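Local coordinates for fucolectin-related protein (PDB 2WMF), which is a family 98 glycoside hydrolase of Streptococcus pneumoniae that probably cleaves host blood group antigen carbohydrates, at residues Leu40-Tyr45 and Pro307-Gly312; Glu64-Asp69 and Tyr297-Asn302. All coordinates share one frame; numbering follows the deposited sequence.

Contact 1 (Leu40-Tyr45 and Pro307-Gly312)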
loop_
_atom_site.group_PDB
_atom_site.type_symbol
_atom_site.label_atom_id
_atom_site.label_comp_id
_atom_site.label_asym_id
_atom_site.label_seq_id
_atom_site.Cartn_x
_atom_site.Cartn_y
_atom_site.Cartn_z
ATOM N N LEU A 40 -1.989 10.339 -1.377
ATOM C CA LEU A 40 -2.704 9.586 -0.327
ATOM C C LEU A 40 -4.194 9.813 -0.499
ATOM O O LEU A 40 -4.660 10.950 -0.430
ATOM C CB LEU A 40 -2.228 10.046 1.057
ATOM C CG LEU A 40 -2.972 9.469 2.281
ATOM C CD1 LEU A 40 -2.586 7.984 2.422
ATOM C CD2 LEU A 40 -2.682 10.220 3.603
ATOM N N LEU A 41 -4.948 8.722 -0.698
ATOM C CA LEU A 41 -6.375 8.739 -0.764
ATOM C C LEU A 41 -6.988 8.257 0.577
ATOM O O LEU A 41 -6.578 7.239 1.125
ATOM C CB LEU A 41 -6.904 7.865 -1.900
ATOM C CG LEU A 41 -6.596 8.350 -3.321
ATOM C CD1 LEU A 41 -6.799 7.233 -4.368
ATOM C CD2 LEU A 41 -7.456 9.570 -3.650
ATOM N N SER A 42 -7.943 9.026 1.068
ATOM C CA SER A 42 -8.728 8.703 2.255
ATOM C C SER A 42 -10.205 8.703 1.885
ATOM O O SER A 42 -10.704 9.676 1.333
ATOM C CB SER A 42 -8.452 9.675 3.392
ATOM O OG SER A 42 -7.061 9.825 3.639
ATOM N N PRO A 43 -10.913 7.580 2.146
ATOM C CA PRO A 43 -12.262 7.422 1.647
ATOM C C PRO A 43 -13.426 7.759 2.586
ATOM O O PRO A 43 -13.362 7.504 3.812
ATOM C CB PRO A 43 -12.328 5.930 1.318
ATOM C CG PRO A 43 -11.471 5.323 2.366
ATOM C CD PRO A 43 -10.423 6.323 2.758
ATOM N N LEU A 44 -14.467 8.329 1.982
ATOM C CA LEU A 44 -15.808 8.491 2.587
ATOM C C LEU A 44 -16.851 7.676 1.769
ATOM O O LEU A 44 -16.714 7.441 0.562
ATOM C CB LEU A 44 -16.201 9.983 2.569
ATOM C CG LEU A 44 -15.371 10.917 3.475
ATOM C CD1 LEU A 44 -15.689 12.423 3.140
ATOM C CD2 LEU A 44 -15.492 10.617 5.035
ATOM N N TYR A 45 -17.935 7.293 2.442
ATOM C CA TYR A 45 -18.918 6.335 1.918
ATOM C C TYR A 45 -20.336 6.889 2.074
ATOM O O TYR A 45 -20.706 7.380 3.146
ATOM C CB TYR A 45 -18.787 4.982 2.631
ATOM C CG TYR A 45 -17.438 4.381 2.368
ATOM C CD1 TYR A 45 -17.228 3.512 1.326
ATOM C CD2 TYR A 45 -16.355 4.730 3.153
ATOM C CE1 TYR A 45 -15.959 2.997 1.068
ATOM C CE2 TYR A 45 -15.078 4.231 2.902
ATOM C CZ TYR A 45 -14.892 3.362 1.845
ATOM O OH TYR A 45 -13.627 2.844 1.588
ATOM N N PRO A 307 -5.827 5.652 15.384
ATOM C CA PRO A 307 -4.383 5.425 15.503
ATOM C C PRO A 307 -3.751 4.746 14.289
ATOM O O PRO A 307 -2.606 5.063 13.927
ATOM C CB PRO A 307 -4.267 4.572 16.770
ATOM C CG PRO A 307 -5.465 5.027 17.587
ATOM C CD PRO A 307 -6.564 5.183 16.577
ATOM N N ALA A 308 -4.494 3.869 13.620
ATOM C CA ALA A 308 -3.977 3.195 12.385
ATOM C C ALA A 308 -3.662 4.277 11.353
ATOM O O ALA A 308 -2.597 4.246 10.667
ATOM C CB ALA A 308 -4.999 2.138 11.832
ATOM N N PHE A 309 -4.524 5.304 11.324
ATOM C CA PHE A 309 -4.287 6.450 10.419
ATOM C C PHE A 309 -3.117 7.313 10.907
ATOM O O PHE A 309 -2.125 7.517 10.176
ATOM C CB PHE A 309 -5.550 7.296 10.218
ATOM C CG PHE A 309 -5.414 8.359 9.147
ATOM C CD1 PHE A 309 -5.206 7.991 7.820
ATOM C CD2 PHE A 309 -5.454 9.729 9.468
ATOM C CE1 PHE A 309 -5.086 8.954 6.792
ATOM C CE2 PHE A 309 -5.310 10.712 8.447
ATOM C CZ PHE A 309 -5.149 10.302 7.116
ATOM N N THR A 310 -3.236 7.838 12.112
ATOM C CA THR A 310 -2.265 8.828 12.638
ATOM C C THR A 310 -0.854 8.333 12.962
ATOM O O THR A 310 0.139 9.082 12.795
ATOM C CB THR A 310 -2.845 9.590 13.847
ATOM O OG1 THR A 310 -2.902 8.707 14.973
ATOM C CG2 THR A 310 -4.210 10.203 13.509
ATOM N N LYS A 311 -0.766 7.069 13.384
ATOM C CA LYS A 311 0.436 6.453 13.826
ATOM C C LYS A 311 0.886 5.259 12.982
ATOM O O LYS A 311 1.923 4.661 13.293
ATOM C CB LYS A 311 0.314 6.062 15.316
ATOM C CG LYS A 311 0.429 7.283 16.235
ATOM C CD LYS A 311 0.562 6.881 17.735
ATOM C CE LYS A 311 1.121 7.990 18.682
ATOM N NZ LYS A 311 1.411 7.543 20.129
ATOM N N GLY A 312 0.111 4.903 11.941
ATOM C CA GLY A 312 0.478 3.829 11.022
ATOM C C GLY A 312 0.656 4.367 9.602
ATOM O O GLY A 312 1.770 4.400 9.079
#
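Phe309 of helix 307-322 reaches Leu40 and Ser42 on strand 39-45, the first strand of an eight-stranded parallel barrel of the TIM type. The helix lies against the outside of that barrel, and the two backbones stay well apart, 9.6 Å between Ser42 CA and Phe309 CA, a gap that a long, flat phenylalanine can span. Its CB leaves the helix beside the backbone carbonyl of Thr298. From there CG lies anti to the backbone nitrogen (chi1 -172°), which carries the ring out toward the strand. On the ring, CE1 lies 4.2 Å from Leu40 CD2, the two side chains meeting at a slant. Leucine suits its place because its other neighbours, Ile313, Ile314 and Phe317 of the same helix, are also apolar. Serine is short enough to leave room for the ring beside it. No hydrogen bond crosses the contact, so it is one of van der Waals packing in a buried setting. With chi1 -51°, the Ser42 hydroxyl is held opposite the carbonyl carbon and lies obliquely beside two adjoining ring carbons: OG is 3.8 Å from Phe309 CE1, a closer partner of that atom than the leucine, and 4.0 Å from Phe309 CZ.

Contact 2 (Glu64-Asp69 and Tyr297-Asn302)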
loop_
_atom_site.group_PDB
_atom_site.type_symbol
_atom_site.label_atom_id
_atom_site.label_comp_id
_atom_site.label_asym_id
_atom_site.label_seq_id
_atom_site.Cartn_x
_atom_site.Cartn_y
_atom_site.Cartn_z
ATOM N N GLU A 64 -10.129 17.969 7.521
ATOM C CA GLU A 64 -9.498 18.349 8.806
ATOM C C GLU A 64 -8.545 17.283 9.345
ATOM O O GLU A 64 -7.552 17.613 9.993
ATOM C CB GLU A 64 -10.544 18.730 9.856
ATOM C CG GLU A 64 -11.201 20.068 9.500
ATOM C CD GLU A 64 -12.357 20.459 10.389
ATOM O OE1 GLU A 64 -12.797 19.613 11.214
ATOM O OE2 GLU A 64 -12.846 21.623 10.246
ATOM N N ALA A 65 -8.828 16.026 9.036
ATOM C CA ALA A 65 -8.015 14.905 9.511
ATOM C C ALA A 65 -6.638 14.816 8.842
ATOM O O ALA A 65 -5.728 14.153 9.338
ATOM C CB ALA A 65 -8.784 13.569 9.288
ATOM N N ILE A 66 -6.500 15.463 7.679
ATOM C CA ILE A 66 -5.281 15.354 6.869
ATOM C C ILE A 66 -4.306 16.431 7.364
ATOM O O ILE A 66 -4.638 17.669 7.302
ATOM C CB ILE A 66 -5.539 15.550 5.372
ATOM C CG1 ILE A 66 -6.665 14.643 4.838
ATOM C CG2 ILE A 66 -4.228 15.401 4.598
ATOM C CD1 ILE A 66 -6.521 13.131 5.083
ATOM N N PRO A 67 -3.140 16.007 7.893
ATOM C CA PRO A 67 -2.211 17.027 8.384
ATOM C C PRO A 67 -1.814 18.034 7.317
ATOM O O PRO A 67 -1.796 17.721 6.128
ATOM C CB PRO A 67 -1.004 16.222 8.839
ATOM C CG PRO A 67 -1.517 14.864 9.090
ATOM C CD PRO A 67 -2.644 14.637 8.137
ATOM N N GLU A 68 -1.477 19.245 7.756
ATOM C CA GLU A 68 -1.206 20.311 6.798
ATOM C C GLU A 68 -0.054 20.006 5.844
ATOM O O GLU A 68 -0.122 20.371 4.678
ATOM C CB GLU A 68 -0.945 21.610 7.529
ATOM C CG GLU A 68 -2.204 22.271 8.055
ATOM C CD GLU A 68 -3.363 22.415 7.054
ATOM O OE1 GLU A 68 -3.195 23.060 5.966
ATOM O OE2 GLU A 68 -4.455 21.918 7.407
ATOM N N ASP A 69 0.991 19.336 6.332
ATOM C CA ASP A 69 2.131 18.961 5.467
ATOM C C ASP A 69 1.791 17.868 4.462
ATOM O O ASP A 69 2.495 17.703 3.464
ATOM C CB ASP A 69 3.339 18.540 6.291
ATOM C CG ASP A 69 3.069 17.348 7.174
ATOM O OD1 ASP A 69 2.076 17.381 7.938
ATOM O OD2 ASP A 69 3.854 16.376 7.117
ATOM N N TYR A 297 -11.403 1.415 10.543
ATOM C CA TYR A 297 -10.130 1.200 11.197
ATOM C C TYR A 297 -9.008 2.077 10.657
ATOM O O TYR A 297 -8.249 2.646 11.414
ATOM C CB TYR A 297 -9.713 -0.255 11.021
ATOM C CG TYR A 297 -8.397 -0.641 11.676
ATOM C CD1 TYR A 297 -8.144 -0.373 13.008
ATOM C CD2 TYR A 297 -7.410 -1.340 10.955
ATOM C CE1 TYR A 297 -6.996 -0.783 13.613
ATOM C CE2 TYR A 297 -6.253 -1.751 11.557
ATOM C CZ TYR A 297 -6.015 -1.475 12.875
ATOM O OH TYR A 297 -4.846 -1.892 13.516
ATOM N N THR A 298 -8.931 2.158 9.342
ATOM C CA THR A 298 -7.767 2.763 8.661
ATOM C C THR A 298 -7.860 4.297 8.511
ATOM O O THR A 298 -6.868 4.908 8.100
ATOM C CB THR A 298 -7.500 2.116 7.269
ATOM O OG1 THR A 298 -8.665 2.188 6.445
ATOM C CG2 THR A 298 -7.113 0.634 7.387
ATOM N N PHE A 299 -9.007 4.907 8.785
ATOM C CA PHE A 299 -9.151 6.353 8.596
ATOM C C PHE A 299 -9.794 7.075 9.759
ATOM O O PHE A 299 -9.104 7.734 10.520
ATOM C CB PHE A 299 -9.862 6.657 7.257
ATOM C CG PHE A 299 -9.983 8.130 6.932
ATOM C CD1 PHE A 299 -8.945 9.049 7.245
ATOM C CD2 PHE A 299 -11.122 8.598 6.285
ATOM C CE1 PHE A 299 -9.072 10.395 6.934
ATOM C CE2 PHE A 299 -11.258 9.939 5.974
ATOM C CZ PHE A 299 -10.225 10.838 6.297
ATOM N N MET A 300 -11.108 6.893 9.954
ATOM C CA MET A 300 -11.856 7.816 10.843
ATOM C C MET A 300 -13.256 7.228 11.110
ATOM O O MET A 300 -13.863 6.645 10.233
ATOM C CB MET A 300 -11.972 9.188 10.141
ATOM C CG MET A 300 -12.321 10.347 10.939
ATOM S SD MET A 300 -12.144 11.902 9.968
ATOM C CE MET A 300 -13.403 11.736 8.729
ATOM N N THR A 301 -13.751 7.430 12.331
ATOM C CA THR A 301 -15.166 7.277 12.631
ATOM C C THR A 301 -15.567 8.486 13.479
ATOM O O THR A 301 -14.784 9.004 14.316
ATOM C CB THR A 301 -15.528 5.948 13.366
ATOM O OG1 THR A 301 -14.958 5.956 14.675
ATOM C CG2 THR A 301 -15.059 4.668 12.496
ATOM N N ASN A 302 -16.783 8.937 13.248
ATOM C CA ASN A 302 -17.348 10.108 13.961
ATOM C C ASN A 302 -16.401 11.325 13.911
ATOM O O ASN A 302 -16.289 12.119 14.870
ATOM C CB ASN A 302 -17.696 9.720 15.401
ATOM C CG ASN A 302 -18.799 8.706 15.459
ATOM O OD1 ASN A 302 -19.687 8.689 14.592
ATOM N ND2 ASN A 302 -18.735 7.815 16.449
#
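Phe299 packs against Ala65 and Ile66, and Met300 against Ala65, joining the chain that follows the last barrel strand, 289-293, to the loop between helix 59-64 and barrel strand 74-79. Tyr297 and Thr298 finish the short helix 295-298; the tyrosine hydroxyl is hydrogen-bonded to the carbonyl of Glu270, away from this contact. At Phe299 the backbone leaves the helix, and with CG anti to the backbone nitrogen (chi1 -177°) the ring extends toward the loop. Its CE1 atom does the touching, 4.0 Å from Ala65 CB and 4.2 Å from Ile66 CD1. The isoleucine meets the phenylalanine at about a right angle, offering the methyl end of its longer branch, so one aromatic carbon meets two aliphatic groups. Alanine suits its position because a single methyl lets both neighbours approach.

Met300 comes next, in an extended backbone. Its CB lies over one face of the Phe299 ring, 3.9 Å above the plane and displaced toward the rim. From there the chain runs out nearly straight through its first two torsions, which brings SD to 3.8 Å from Ala65 CB; only at the third does it bend. A flexible, polarisable thioether fits well against a small methyl beside an aromatic ring. All these contacts are apolar, and no hydrogen bond links the two segments.

Thr301 continues the strand, and Asn302 takes positive backbone angles at the turn into strand 304-305, its antiparallel partner. Thr301 OG1 is hydrogen-bonded to the carbonyl of Ala512, while Asn302 ND2 donates hydrogen bonds to Ser516 OG and Asn513 OD1. The segment thus lies among the loop after helix 59-64, helix 506-517 far along the chain, and helix 307-322, whose Phe309 meets Phe299 edge-to-face.

How the contacts relate
The centres of contacts 1 and 2 are about 5 Å apart, and all four segments fall within the family 98 catalytic region. Along the chain they run 40-45, 64-69, 297-302, 307-312, so the two segments of contact 2 fall between those of contact 1. Early chain meets late chain twice, where barrel strand 39-45 neighbours the final strand, 289-293. The contacts adjoin directly: the Phe309 and Phe299 rings pack edge-to-face, and each lies against a backbone carbonyl, Phe309 CE2 3.6 Å from Ala65 O and Phe299 CD2 3.5 Å from Pro43 O. Contact 1 brings helix 307-322 to the first barrel strand, and contact 2 sets the elements before that helix on the loop leading to the second.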